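Nucleoporin nup120 (Schizosaccharomyces pombe, PDB 4GQ2) serves as a structural component of the nuclear pore complex, whose nucleoporins can also act as docking partners for nuclear transport factors. Local coordinates at residues A[93-105]-A[142-154]. Numbering follows the deposited sequence.
Sequences SKKEPLSKFNVKI and RLSKTWFQLPDAR
Phe148 O, the carbonyl near the end of the short helical turn 146-149, is gripped by two successive amides: Lys100 N and Phe101 N both lie 2.9 Å from it in weak, bent bonds, and Ser99 CA adds a CH...O contact. These weak bonds tie the chain entering strand 101-105 to the helical turn. Phe101, flat and apolar, then lies along the chain leaving the turn: Gln149 O meets its edge in plane, 3.3 Å from CE2, Leu150 O sits over one face, and Pro151 CB touches CZ. Deeper in, Val103 CG1 packs obliquely against CE1 of Phe148 at 3.6 Å; Ile86 and Leu74 of neighbouring strands also touch this ring, a buried, apolar setting that suits a phenylalanine. Toward the other end of the contact, the extended Lys145 chain (chi2 to chi4 near 180°) carries NZ to the syn lone pair of Glu96 OE2, a 2.9 Å salt bridge; Asp125 is its second anionic partner. Glu96 OE1 accepts Gln149 NE2 from above the carboxylate plane at 3.3 Å, the amide turned 81° to it and also reaching Pro97 CD. A carboxylate suits this place because its two oxygens serve an ammonium and an amide at once. With an alanine here, Gln149 NE2 would probably lose this acceptor and Lys145 one of its two carboxylate partners. Within the beta-propeller domain, aromatic packing probably joins strand 101-106 to the turn after strand 138-143 more than the weak backbone bonds do, Glu96 tying down the polar end.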
loop_
_atom_site.group_PDB
_atom_site.type_symbol
_atom_site.label_atom_id
_atom_site.label_comp_id
_atom_site.label_asym_id
_atom_site.label_seq_id
_atom_site.Cartn_x
_atom_site.Cartn_y
_atom_site.Cartn_z
ATOM N N SER A 93 -11.038 21.132 7.597
ATOM C CA SER A 93 -10.857 20.679 8.974
ATOM C C SER A 93 -11.984 21.220 9.848
ATOM O O SER A 93 -12.444 22.348 9.648
ATOM C CB SER A 93 -9.488 21.104 9.526
ATOM O OG SER A 93 -9.131 22.412 9.113
ATOM N N LYS A 94 -12.441 20.411 10.798
ATOM C CA LYS A 94 -13.448 20.859 11.752
ATOM C C LYS A 94 -12.894 20.960 13.170
ATOM O O LYS A 94 -11.738 20.621 13.427
ATOM C CB LYS A 94 -14.686 19.952 11.712
ATOM C CG LYS A 94 -15.822 20.492 10.851
ATOM C CD LYS A 94 -15.786 19.962 9.421
ATOM C CE LYS A 94 -16.870 18.921 9.168
ATOM N NZ LYS A 94 -16.730 17.693 10.001
ATOM N N LYS A 95 -13.728 21.462 14.076
ATOM C CA LYS A 95 -13.457 21.416 15.505
ATOM C C LYS A 95 -14.050 20.130 16.083
ATOM O O LYS A 95 -14.366 20.066 17.275
ATOM C CB LYS A 95 -14.103 22.617 16.204
ATOM C CG LYS A 95 -13.324 23.921 16.141
ATOM C CD LYS A 95 -13.978 24.971 17.031
ATOM C CE LYS A 95 -13.144 26.241 17.134
ATOM N NZ LYS A 95 -13.216 27.088 15.911
ATOM N N GLU A 96 -14.198 19.108 15.239
ATOM C CA GLU A 96 -15.037 17.951 15.572
ATOM C C GLU A 96 -14.303 16.604 15.516
ATOM O O GLU A 96 -13.269 16.491 14.858
ATOM C CB GLU A 96 -16.276 17.926 14.664
ATOM C CG GLU A 96 -17.149 19.174 14.762
ATOM C CD GLU A 96 -18.610 18.915 14.433
ATOM O OE1 GLU A 96 -19.180 17.933 14.960
ATOM O OE2 GLU A 96 -19.197 19.705 13.661
ATOM N N PRO A 97 -14.841 15.574 16.208
ATOM C CA PRO A 97 -14.266 14.226 16.111
ATOM C C PRO A 97 -14.377 13.697 14.684
ATOM O O PRO A 97 -15.308 14.063 13.957
ATOM C CB PRO A 97 -15.151 13.383 17.040
ATOM C CG PRO A 97 -15.900 14.359 17.887
ATOM C CD PRO A 97 -16.055 15.589 17.045
ATOM N N LEU A 98 -13.432 12.845 14.295
ATOM C CA LEU A 98 -13.381 12.307 12.941
ATOM C C LEU A 98 -14.612 11.488 12.588
ATOM O O LEU A 98 -15.205 10.834 13.449
ATOM C CB LEU A 98 -12.140 11.440 12.762
ATOM C CG LEU A 98 -10.781 12.086 13.030
ATOM C CD1 LEU A 98 -9.698 11.028 12.901
ATOM C CD2 LEU A 98 -10.508 13.261 12.102
ATOM N N SER A 99 -14.989 11.535 11.313
ATOM C CA SER A 99 -16.041 10.671 10.791
ATOM C C SER A 99 -15.474 9.276 10.563
ATOM O O SER A 99 -14.763 9.038 9.593
ATOM C CB SER A 99 -16.601 11.236 9.486
ATOM O OG SER A 99 -17.121 12.536 9.676
ATOM N N LYS A 100 -15.775 8.360 11.474
ATOM C CA LYS A 100 -15.266 6.994 11.392
ATOM C C LYS A 100 -16.361 6.033 10.967
ATOM O O LYS A 100 -16.150 4.817 10.899
ATOM C CB LYS A 100 -14.692 6.562 12.742
ATOM C CG LYS A 100 -13.398 7.252 13.150
ATOM C CD LYS A 100 -13.167 7.081 14.645
ATOM C CE LYS A 100 -11.720 7.326 15.039
ATOM N NZ LYS A 100 -11.528 7.223 16.517
ATOM N N PHE A 101 -17.542 6.580 10.687
ATOM C CA PHE A 101 -18.700 5.763 10.334
ATOM C C PHE A 101 -19.506 6.423 9.235
ATOM O O PHE A 101 -19.556 7.657 9.146
ATOM C CB PHE A 101 -19.597 5.517 11.564
ATOM C CG PHE A 101 -18.865 4.922 12.734
ATOM C CD1 PHE A 101 -18.667 3.544 12.822
ATOM C CD2 PHE A 101 -18.336 5.742 13.731
ATOM C CE1 PHE A 101 -17.968 2.994 13.889
ATOM C CE2 PHE A 101 -17.631 5.198 14.796
ATOM C CZ PHE A 101 -17.451 3.822 14.874
ATOM N N ASN A 102 -20.123 5.593 8.397
ATOM C CA ASN A 102 -21.157 6.054 7.480
ATOM C C ASN A 102 -22.519 5.573 7.980
ATOM O O ASN A 102 -22.604 4.826 8.958
ATOM C CB ASN A 102 -20.885 5.577 6.044
ATOM C CG ASN A 102 -21.135 4.093 5.857
ATOM O OD1 ASN A 102 -20.768 3.277 6.694
ATOM N ND2 ASN A 102 -21.768 3.741 4.755
ATOM N N VAL A 103 -23.586 6.016 7.331
ATOM C CA VAL A 103 -24.912 5.531 7.686
ATOM C C VAL A 103 -25.609 4.901 6.495
ATOM O O VAL A 103 -25.464 5.363 5.364
ATOM C CB VAL A 103 -25.785 6.581 8.454
ATOM C CG1 VAL A 103 -25.206 7.984 8.381
ATOM C CG2 VAL A 103 -27.248 6.557 8.017
ATOM N N LYS A 104 -26.313 3.807 6.761
ATOM C CA LYS A 104 -27.111 3.120 5.758
ATOM C C LYS A 104 -28.553 3.033 6.258
ATOM O O LYS A 104 -28.822 2.444 7.313
ATOM C CB LYS A 104 -26.543 1.731 5.471
ATOM C CG LYS A 104 -27.428 0.855 4.595
ATOM C CD LYS A 104 -26.801 -0.501 4.318
ATOM C CE LYS A 104 -25.477 -0.368 3.581
ATOM N NZ LYS A 104 -25.003 -1.679 3.067
ATOM N N ILE A 105 -29.456 3.635 5.487
ATOM C CA ILE A 105 -30.864 3.734 5.837
ATOM C C ILE A 105 -31.654 2.818 4.920
ATOM O O ILE A 105 -31.560 2.925 3.701
ATOM C CB ILE A 105 -31.357 5.192 5.706
ATOM C CG1 ILE A 105 -30.567 6.087 6.662
ATOM C CG2 ILE A 105 -32.848 5.292 5.996
ATOM C CD1 ILE A 105 -30.658 7.574 6.399
ATOM N N ARG A 142 -34.007 13.320 10.403
ATOM C CA ARG A 142 -33.080 14.220 11.089
ATOM C C ARG A 142 -31.730 13.542 11.316
ATOM O O ARG A 142 -31.658 12.478 11.926
ATOM C CB ARG A 142 -33.650 14.683 12.429
ATOM C CG ARG A 142 -34.594 15.873 12.363
ATOM C CD ARG A 142 -34.716 16.493 13.749
ATOM N NE ARG A 142 -35.955 17.243 13.960
ATOM C CZ ARG A 142 -37.133 16.696 14.255
ATOM N NH1 ARG A 142 -37.264 15.377 14.352
ATOM N NH2 ARG A 142 -38.188 17.471 14.442
ATOM N N LEU A 143 -30.667 14.166 10.817
ATOM C CA LEU A 143 -29.325 13.608 10.933
ATOM C C LEU A 143 -28.638 14.086 12.193
ATOM O O LEU A 143 -28.617 15.282 12.489
ATOM C CB LEU A 143 -28.465 14.002 9.731
ATOM C CG LEU A 143 -28.762 13.385 8.364
ATOM C CD1 LEU A 143 -27.943 14.094 7.294
ATOM C CD2 LEU A 143 -28.484 11.888 8.363
ATOM N N SER A 144 -28.071 13.145 12.931
ATOM C CA SER A 144 -27.175 13.485 14.023
ATOM C C SER A 144 -25.726 13.318 13.559
ATOM O O SER A 144 -25.366 12.294 12.954
ATOM C CB SER A 144 -27.465 12.609 15.240
ATOM O OG SER A 144 -26.573 12.906 16.298
ATOM N N LYS A 145 -24.909 14.333 13.829
ATOM C CA LYS A 145 -23.466 14.264 13.573
ATOM C C LYS A 145 -22.814 13.089 14.309
ATOM O O LYS A 145 -21.843 12.507 13.826
ATOM C CB LYS A 145 -22.780 15.576 13.956
ATOM C CG LYS A 145 -23.078 16.720 13.001
ATOM C CD LYS A 145 -22.309 17.980 13.363
ATOM C CE LYS A 145 -22.617 19.095 12.376
ATOM N NZ LYS A 145 -21.794 20.310 12.628
ATOM N N THR A 146 -23.371 12.749 15.469
ATOM C CA THR A 146 -22.931 11.613 16.283
ATOM C C THR A 146 -22.865 10.305 15.498
ATOM O O THR A 146 -21.999 9.465 15.755
ATOM C CB THR A 146 -23.876 11.426 17.494
ATOM O OG1 THR A 146 -23.731 12.539 18.380
ATOM C CG2 THR A 146 -23.565 10.149 18.261
ATOM N N TRP A 147 -23.786 10.137 14.548
ATOM C CA TRP A 147 -23.910 8.891 13.793
ATOM C C TRP A 147 -22.665 8.592 13.019
ATOM O O TRP A 147 -22.327 7.430 12.784
ATOM C CB TRP A 147 -25.072 8.962 12.814
ATOM C CG TRP A 147 -26.437 9.117 13.429
ATOM C CD1 TRP A 147 -26.781 9.100 14.781
ATOM C CD2 TRP A 147 -27.705 9.268 12.716
ATOM N NE1 TRP A 147 -28.129 9.259 14.942
ATOM C CE2 TRP A 147 -28.745 9.364 13.747
ATOM C CE3 TRP A 147 -28.071 9.346 11.377
ATOM C CZ2 TRP A 147 -30.085 9.527 13.425
ATOM C CZ3 TRP A 147 -29.424 9.511 11.064
ATOM C CH2 TRP A 147 -30.407 9.596 12.065
ATOM N N PHE A 148 -21.986 9.652 12.600
ATOM C CA PHE A 148 -20.777 9.520 11.825
ATOM C C PHE A 148 -19.557 9.313 12.712
ATOM O O PHE A 148 -18.521 8.849 12.241
ATOM C CB PHE A 148 -20.596 10.758 10.941
ATOM C CG PHE A 148 -21.714 10.964 9.964
ATOM C CD1 PHE A 148 -21.693 10.337 8.723
ATOM C CD2 PHE A 148 -22.799 11.773 10.288
ATOM C CE1 PHE A 148 -22.728 10.518 7.819
ATOM C CE2 PHE A 148 -23.838 11.952 9.388
ATOM C CZ PHE A 148 -23.802 11.323 8.154
ATOM N N GLN A 149 -19.690 9.629 14.000
ATOM C CA GLN A 149 -18.526 9.739 14.879
ATOM C C GLN A 149 -18.362 8.606 15.873
ATOM O O GLN A 149 -17.243 8.183 16.140
ATOM C CB GLN A 149 -18.549 11.069 15.622
ATOM C CG GLN A 149 -18.581 12.292 14.720
ATOM C CD GLN A 149 -19.045 13.531 15.455
ATOM O OE1 GLN A 149 -19.611 13.440 16.541
ATOM N NE2 GLN A 149 -18.803 14.701 14.868
ATOM N N LEU A 150 -19.471 8.123 16.424
ATOM C CA LEU A 150 -19.419 7.169 17.529
ATOM C C LEU A 150 -20.067 5.844 17.161
ATOM O O LEU A 150 -21.116 5.840 16.515
ATOM C CB LEU A 150 -20.104 7.749 18.771
ATOM C CG LEU A 150 -19.621 9.094 19.336
ATOM C CD1 LEU A 150 -20.596 9.597 20.392
ATOM C CD2 LEU A 150 -18.200 9.013 19.891
ATOM N N PRO A 151 -19.450 4.717 17.584
ATOM C CA PRO A 151 -19.984 3.381 17.299
ATOM C C PRO A 151 -21.330 3.136 17.986
ATOM O O PRO A 151 -21.561 3.648 19.085
ATOM C CB PRO A 151 -18.908 2.438 17.860
ATOM C CG PRO A 151 -18.164 3.244 18.866
ATOM C CD PRO A 151 -18.211 4.662 18.385
ATOM N N ASP A 152 -22.203 2.367 17.330
ATOM C CA ASP A 152 -23.555 2.065 17.840
ATOM C C ASP A 152 -24.249 3.280 18.486
ATOM O O ASP A 152 -24.747 3.203 19.616
ATOM C CB ASP A 152 -23.512 0.873 18.814
ATOM C CG ASP A 152 -22.955 -0.397 18.178
ATOM O OD1 ASP A 152 -23.321 -0.713 17.025
ATOM O OD2 ASP A 152 -22.157 -1.089 18.845
ATOM N N ALA A 153 -24.281 4.395 17.756
ATOM C CA ALA A 153 -24.753 5.680 18.286
ATOM C C ALA A 153 -26.213 5.649 18.740
ATOM O O ALA A 153 -27.009 4.842 18.248
ATOM C CB ALA A 153 -24.536 6.784 17.261
ATOM N N ARG A 154 -26.547 6.530 19.681
ATOM C CA ARG A 154 -27.913 6.647 20.194
ATOM C C ARG A 154 -28.887 7.285 19.201
ATOM O O ARG A 154 -28.594 8.323 18.594
ATOM C CB ARG A 154 -27.940 7.408 21.527
ATOM C CG ARG A 154 -27.899 6.520 22.767
ATOM C CD ARG A 154 -29.213 5.772 22.970
ATOM N NE ARG A 154 -29.254 5.035 24.234
ATOM C CZ ARG A 154 -30.212 4.175 24.582
ATOM N NH1 ARG A 154 -31.222 3.922 23.760
ATOM N NH2 ARG A 154 -30.155 3.559 25.756
#